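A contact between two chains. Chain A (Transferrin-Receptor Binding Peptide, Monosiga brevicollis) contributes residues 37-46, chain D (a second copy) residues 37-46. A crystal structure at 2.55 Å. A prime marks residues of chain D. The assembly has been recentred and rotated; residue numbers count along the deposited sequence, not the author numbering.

Chain A, residues 37-46: ELEDLLYCLD
Chain D 37-46: ELEDLLYCLD

Eight leucines, four from each helix, make the whole of this contact, and they meet through methyl groups. The shortest links form a reciprocal pair: Leu41 CD2 lies 3.7 Å from Leu45′ CD1, and Leu45 CD1 lies 3.7 Å from Leu41′ CD2. Leu42 CD2 reaches to 3.9 Å from Leu38′ CD1, matched by Leu38 CD1 at 3.9 Å from Leu42′ CD2, while Leu41 CD2 also packs 3.9 Å from Leu42′ CD2. Two like-with-like contacts are looser: Leu38 CD2 to Leu38′ CD2 at 4.3 Å and Leu45 CD1 to Leu45′ CD1 at 4.4 Å.

The backbones stand well apart. Both stretches are helical throughout, with i to i+4 hydrogen bonds such as Leu45 N to Leu41 O at 2.9 Å and Leu42′ N to Leu38′ O at 2.8 Å. Their axes cross at 91° and approach no closer than 12.9 Å; the register pairs the CA atoms of Leu38 with Leu42′, and of Leu42 with Leu38′, each at 9.4 Å. Long, branched side chains suit this gap. Leu41 and Leu45 point CA-to-CB toward the partner helix, whereas Leu38 and Leu42 leave sideways and bring their ends nearer. Rotamers repeat in both chains: t, p for positions 38 and 41; m, t for 42 and 45. Together the stretches bury 290 Å², shared fairly evenly among the leucines.

Spacings of three and four residues gather the leucines on one face of each helix. Glu37, Glu39, Asp40, Tyr43, Cys44 and Asp46 lie beyond reach of the partner, as do their primed counterparts, so the carboxylates keep their charge outside the methyl cluster. No hydrogen bond crosses between the stretches. At this outer edge, Glu39 OE2 lies 3.2 Å from Tyr43 OH within chain A, and both cysteines are covalently bonded to groups elsewhere in the structure.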

ATOM      1  N   GLU A  37     -11.325  -7.176  -9.798  1.00 31.69           N
ATOM      2  CA  GLU A  37     -11.549  -8.103  -8.650  1.00 29.97           C
ATOM      3  C   GLU A  37     -10.327  -8.085  -7.722  1.00 27.79           C
ATOM      4  O   GLU A  37     -10.513  -8.153  -6.481  1.00 27.72           O
ATOM      5  CB  GLU A  37     -11.864  -9.524  -9.124  1.00 30.12           C
ATOM      6  CG  GLU A  37     -13.277  -9.677  -9.663  1.00 31.30           C
ATOM      7  CD  GLU A  37     -13.422  -9.368 -11.139  1.00 34.60           C
ATOM      8  OE1 GLU A  37     -12.410  -8.990 -11.762  1.00 35.02           O
ATOM      9  OE2 GLU A  37     -14.533  -9.618 -11.693  1.00 37.18           O
ATOM     10  N   LEU A  38      -9.129  -7.985  -8.286  1.00 26.87           N
ATOM     11  CA  LEU A  38      -7.883  -7.835  -7.495  1.00 26.91           C
ATOM     12  C   LEU A  38      -7.854  -6.453  -6.832  1.00 27.80           C
ATOM     13  O   LEU A  38      -7.547  -6.372  -5.623  1.00 27.45           O
ATOM     14  CB  LEU A  38      -6.671  -8.008  -8.413  1.00 27.67           C
ATOM     15  CG  LEU A  38      -5.323  -7.893  -7.703  1.00 27.92           C
ATOM     16  CD1 LEU A  38      -5.157  -9.023  -6.688  1.00 26.93           C
ATOM     17  CD2 LEU A  38      -4.187  -7.890  -8.713  1.00 29.58           C
ATOM     18  N   GLU A  39      -8.144  -5.403  -7.600  1.00 28.96           N
ATOM     19  CA  GLU A  39      -8.192  -4.008  -7.085  1.00 30.23           C
ATOM     20  C   GLU A  39      -9.076  -3.976  -5.832  1.00 28.99           C
ATOM     21  O   GLU A  39      -8.623  -3.416  -4.830  1.00 30.49           O
ATOM     22  CB  GLU A  39      -8.680  -3.065  -8.185  1.00 32.38           C
ATOM     23  CG  GLU A  39      -8.787  -1.617  -7.752  1.00 34.11           C
ATOM     24  CD  GLU A  39      -9.185  -0.634  -8.842  1.00 36.97           C
ATOM     25  OE1 GLU A  39      -8.888  -0.906 -10.015  1.00 38.03           O
ATOM     26  OE2 GLU A  39      -9.802   0.409  -8.511  1.00 38.84           O
ATOM     27  N   ASP A  40     -10.261  -4.588  -5.869  1.00 28.14           N
ATOM     28  CA  ASP A  40     -11.218  -4.619  -4.727  1.00 28.14           C
ATOM     29  C   ASP A  40     -10.662  -5.458  -3.570  1.00 26.49           C
ATOM     30  O   ASP A  40     -11.060  -5.188  -2.414  1.00 27.18           O
ATOM     31  CB  ASP A  40     -12.582  -5.183  -5.128  1.00 28.92           C
ATOM     32  CG  ASP A  40     -13.196  -4.512  -6.337  1.00 31.17           C
ATOM     33  OD1 ASP A  40     -12.776  -3.357  -6.667  1.00 32.24           O
ATOM     34  OD2 ASP A  40     -14.071  -5.167  -6.954  1.00 32.44           O
ATOM     35  N   LEU A  41      -9.805  -6.443  -3.854  1.00 24.85           N
ATOM     36  CA  LEU A  41      -9.131  -7.270  -2.815  1.00 23.27           C
ATOM     37  C   LEU A  41      -8.049  -6.431  -2.126  1.00 24.03           C
ATOM     38  O   LEU A  41      -8.000  -6.426  -0.877  1.00 23.85           O
ATOM     39  CB  LEU A  41      -8.533  -8.514  -3.475  1.00 22.29           C
ATOM     40  CG  LEU A  41      -7.646  -9.378  -2.581  1.00 22.21           C
ATOM     41  CD1 LEU A  41      -8.388  -9.818  -1.327  1.00 22.38           C
ATOM     42  CD2 LEU A  41      -7.130 -10.585  -3.348  1.00 21.69           C
ATOM     43  N   LEU A  42      -7.213  -5.746  -2.914  1.00 24.70           N
ATOM     44  CA  LEU A  42      -6.105  -4.920  -2.372  1.00 26.27           C
ATOM     45  C   LEU A  42      -6.691  -3.736  -1.594  1.00 27.81           C
ATOM     46  O   LEU A  42      -6.248  -3.525  -0.454  1.00 28.06           O
ATOM     47  CB  LEU A  42      -5.182  -4.490  -3.516  1.00 27.10           C
ATOM     48  CG  LEU A  42      -4.465  -5.653  -4.214  1.00 26.51           C
ATOM     49  CD1 LEU A  42      -3.382  -5.151  -5.157  1.00 28.30           C
ATOM     50  CD2 LEU A  42      -3.896  -6.633  -3.194  1.00 25.92           C
ATOM     51  N   TYR A  43      -7.680  -3.042  -2.157  1.00 29.41           N
ATOM     52  CA  TYR A  43      -8.466  -1.970  -1.487  1.00 31.94           C
ATOM     53  C   TYR A  43      -8.919  -2.473  -0.118  1.00 32.32           C
ATOM     54  O   TYR A  43      -8.572  -1.827   0.879  1.00 33.28           O
ATOM     55  CB  TYR A  43      -9.673  -1.541  -2.331  1.00 32.83           C
ATOM     56  CG  TYR A  43      -9.383  -0.501  -3.382  1.00 35.59           C
ATOM     57  CD1 TYR A  43      -8.152  -0.444  -4.019  1.00 36.95           C
ATOM     58  CD2 TYR A  43     -10.346   0.423  -3.757  1.00 37.91           C
ATOM     59  CE1 TYR A  43      -7.880   0.502  -4.994  1.00 39.89           C
ATOM     60  CE2 TYR A  43     -10.086   1.381  -4.729  1.00 40.76           C
ATOM     61  CZ  TYR A  43      -8.852   1.416  -5.353  1.00 41.51           C
ATOM     62  OH  TYR A  43      -8.577   2.342  -6.315  1.00 45.69           O
ATOM     63  N   CYS A  44      -9.622  -3.611  -0.077  1.00 32.73           N
ATOM     64  CA  CYS A  44     -10.130  -4.226   1.177  1.00 33.95           C
ATOM     65  C   CYS A  44      -8.972  -4.436   2.160  1.00 34.70           C
ATOM     66  O   CYS A  44      -9.101  -3.996   3.324  1.00 35.79           O
ATOM     67  CB  CYS A  44     -10.821  -5.559   0.908  1.00 34.01           C
ATOM     68  SG  CYS A  44     -11.701  -6.239   2.340  1.00 36.20           S
ATOM     69  N   LEU A  45      -7.893  -5.105   1.718  1.00 35.49           N
ATOM     70  CA  LEU A  45      -6.733  -5.443   2.583  1.00 36.36           C
ATOM     71  C   LEU A  45      -6.088  -4.155   3.098  1.00 38.98           C
ATOM     72  O   LEU A  45      -5.618  -4.153   4.249  1.00 40.65           O
ATOM     73  CB  LEU A  45      -5.734  -6.285   1.792  1.00 36.17           C
ATOM     74  CG  LEU A  45      -6.169  -7.731   1.547  1.00 35.49           C
ATOM     75  CD1 LEU A  45      -5.155  -8.466   0.693  1.00 35.25           C
ATOM     76  CD2 LEU A  45      -6.399  -8.476   2.863  1.00 36.94           C
ATOM     77  N   ASP A  46      -6.076  -3.113   2.266  1.00 40.07           N
ATOM     78  CA  ASP A  46      -5.400  -1.823   2.549  1.00 43.79           C
ATOM     79  C   ASP A  46      -6.113  -1.133   3.710  1.00 46.74           C
ATOM     80  O   ASP A  46      -5.434  -0.654   4.638  1.00 48.87           O
ATOM     81  CB  ASP A  46      -5.354  -0.937   1.302  1.00 43.89           C
ATOM     82  CG  ASP A  46      -4.601   0.360   1.528  1.00 46.28           C
ATOM     83  OD1 ASP A  46      -3.389   0.303   1.844  1.00 48.00           O
ATOM     84  OD2 ASP A  46      -5.245   1.411   1.425  1.00 47.44           O
TER
ATOM     85  N   GLU D  37       5.888  -9.907  -3.760  1.00 32.77           N
ATOM     86  CA  GLU D  37       5.164  -9.706  -2.469  1.00 31.02           C
ATOM     87  C   GLU D  37       3.668  -9.941  -2.700  1.00 29.77           C
ATOM     88  O   GLU D  37       3.013 -10.516  -1.799  1.00 29.39           O
ATOM     89  CB  GLU D  37       5.400  -8.303  -1.890  1.00 30.59           C
ATOM     90  CG  GLU D  37       6.779  -8.092  -1.278  1.00 32.31           C
ATOM     91  CD  GLU D  37       7.897  -7.777  -2.256  1.00 34.05           C
ATOM     92  OE1 GLU D  37       9.055  -7.590  -1.792  1.00 36.78           O
ATOM     93  OE2 GLU D  37       7.624  -7.763  -3.473  1.00 33.82           O
ATOM     94  N   LEU D  38       3.142  -9.514  -3.852  1.00 28.94           N
ATOM     95  CA  LEU D  38       1.735  -9.775  -4.245  1.00 27.89           C
ATOM     96  C   LEU D  38       1.545 -11.268  -4.522  1.00 29.31           C
ATOM     97  O   LEU D  38       0.563 -11.853  -4.021  1.00 30.30           O
ATOM     98  CB  LEU D  38       1.419  -8.959  -5.497  1.00 27.58           C
ATOM     99  CG  LEU D  38      -0.001  -9.101  -6.030  1.00 27.04           C
ATOM    100  CD1 LEU D  38      -1.013  -8.600  -5.005  1.00 25.80           C
ATOM    101  CD2 LEU D  38      -0.137  -8.309  -7.329  1.00 27.30           C
ATOM    102  N   GLU D  39       2.446 -11.866  -5.303  1.00 30.47           N
ATOM    103  CA  GLU D  39       2.405 -13.308  -5.638  1.00 31.85           C
ATOM    104  C   GLU D  39       2.282 -14.117  -4.347  1.00 32.02           C
ATOM    105  O   GLU D  39       1.396 -14.986  -4.297  1.00 32.66           O
ATOM    106  CB  GLU D  39       3.646 -13.683  -6.442  1.00 33.94           C
ATOM    107  CG  GLU D  39       3.682 -15.117  -6.905  1.00 36.02           C
ATOM    108  CD  GLU D  39       4.856 -15.354  -7.850  1.00 38.56           C
ATOM    109  OE1 GLU D  39       5.615 -16.303  -7.611  1.00 40.74           O
ATOM    110  OE2 GLU D  39       5.019 -14.570  -8.806  1.00 38.79           O
ATOM    111  N   ASP D  40       3.089 -13.806  -3.326  1.00 31.85           N
ATOM    112  CA  ASP D  40       3.087 -14.516  -2.017  1.00 32.32           C
ATOM    113  C   ASP D  40       1.793 -14.234  -1.250  1.00 31.07           C
ATOM    114  O   ASP D  40       1.426 -15.076  -0.413  1.00 31.75           O
ATOM    115  CB  ASP D  40       4.282 -14.122  -1.148  1.00 32.77           C
ATOM    116  CG  ASP D  40       5.628 -14.268  -1.836  1.00 34.61           C
ATOM    117  OD1 ASP D  40       5.705 -14.998  -2.849  1.00 35.96           O
ATOM    118  OD2 ASP D  40       6.583 -13.625  -1.365  1.00 34.63           O
ATOM    119  N   LEU D  41       1.141 -13.094  -1.494  1.00 29.79           N
ATOM    120  CA  LEU D  41      -0.160 -12.737  -0.868  1.00 29.16           C
ATOM    121  C   LEU D  41      -1.260 -13.569  -1.525  1.00 30.60           C
ATOM    122  O   LEU D  41      -2.088 -14.146  -0.783  1.00 31.01           O
ATOM    123  CB  LEU D  41      -0.422 -11.241  -1.052  1.00 27.70           C
ATOM    124  CG  LEU D  41      -1.804 -10.733  -0.660  1.00 27.28           C
ATOM    125  CD1 LEU D  41      -2.136 -11.087   0.779  1.00 27.86           C
ATOM    126  CD2 LEU D  41      -1.868  -9.222  -0.862  1.00 26.29           C
ATOM    127  N   LEU D  42      -1.272 -13.633  -2.861  1.00 31.68           N
ATOM    128  CA  LEU D  42      -2.317 -14.373  -3.608  1.00 33.25           C
ATOM    129  C   LEU D  42      -2.159 -15.869  -3.332  1.00 36.12           C
ATOM    130  O   LEU D  42      -3.187 -16.500  -3.003  1.00 37.36           O
ATOM    131  CB  LEU D  42      -2.228 -14.019  -5.093  1.00 33.24           C
ATOM    132  CG  LEU D  42      -2.537 -12.558  -5.417  1.00 31.71           C
ATOM    133  CD1 LEU D  42      -2.757 -12.357  -6.906  1.00 32.50           C
ATOM    134  CD2 LEU D  42      -3.761 -12.088  -4.643  1.00 31.31           C
ATOM    135  N   TYR D  43      -0.929 -16.391  -3.401  1.00 38.22           N
ATOM    136  CA  TYR D  43      -0.568 -17.781  -3.007  1.00 40.92           C
ATOM    137  C   TYR D  43      -1.182 -18.075  -1.634  1.00 41.12           C
ATOM    138  O   TYR D  43      -1.960 -19.032  -1.518  1.00 43.14           O
ATOM    139  CB  TYR D  43       0.955 -17.973  -2.971  1.00 42.79           C
ATOM    140  CG  TYR D  43       1.630 -18.267  -4.291  1.00 44.89           C
ATOM    141  CD1 TYR D  43       1.081 -17.860  -5.495  1.00 45.66           C
ATOM    142  CD2 TYR D  43       2.869 -18.881  -4.331  1.00 47.59           C
ATOM    143  CE1 TYR D  43       1.706 -18.115  -6.705  1.00 47.85           C
ATOM    144  CE2 TYR D  43       3.521 -19.131  -5.531  1.00 49.85           C
ATOM    145  CZ  TYR D  43       2.936 -18.749  -6.726  1.00 49.58           C
ATOM    146  OH  TYR D  43       3.539 -18.980  -7.928  1.00 51.13           O
ATOM    147  N   CYS D  44      -0.878 -17.252  -0.631  1.00 40.40           N
ATOM    148  CA  CYS D  44      -1.376 -17.417   0.759  1.00 40.65           C
ATOM    149  C   CYS D  44      -2.911 -17.450   0.774  1.00 40.92           C
ATOM    150  O   CYS D  44      -3.477 -18.387   1.365  1.00 42.82           O
ATOM    151  CB  CYS D  44      -0.877 -16.306   1.667  1.00 39.78           C
ATOM    152  SG  CYS D  44      -1.033 -16.744   3.416  1.00 40.70           S
ATOM    153  N   LEU D  45      -3.561 -16.463   0.151  1.00 39.75           N
ATOM    154  CA  LEU D  45      -5.047 -16.361   0.109  1.00 39.69           C
ATOM    155  C   LEU D  45      -5.637 -17.588  -0.591  1.00 41.68           C
ATOM    156  O   LEU D  45      -6.730 -18.017  -0.213  1.00 43.01           O
ATOM    157  CB  LEU D  45      -5.449 -15.078  -0.619  1.00 38.15           C
ATOM    158  CG  LEU D  45      -5.255 -13.796   0.182  1.00 36.81           C
ATOM    159  CD1 LEU D  45      -5.605 -12.587  -0.668  1.00 36.15           C
ATOM    160  CD2 LEU D  45      -6.088 -13.813   1.454  1.00 37.55           C
ATOM    161  N   ASP D  46      -4.937 -18.105  -1.596  1.00 42.78           N
ATOM    162  CA  ASP D  46      -5.400 -19.226  -2.456  1.00 44.95           C
ATOM    163  C   ASP D  46      -5.483 -20.494  -1.608  1.00 47.30           C
ATOM    164  O   ASP D  46      -6.504 -21.204  -1.720  1.00 48.78           O
ATOM    165  CB  ASP D  46      -4.484 -19.398  -3.670  1.00 45.13           C
ATOM    166  CG  ASP D  46      -4.961 -20.458  -4.630  1.00 47.56           C
ATOM    167  OD1 ASP D  46      -4.961 -21.639  -4.241  1.00 49.25           O
ATOM    168  OD2 ASP D  46      -5.332 -20.079  -5.763  1.00 48.09           O
TER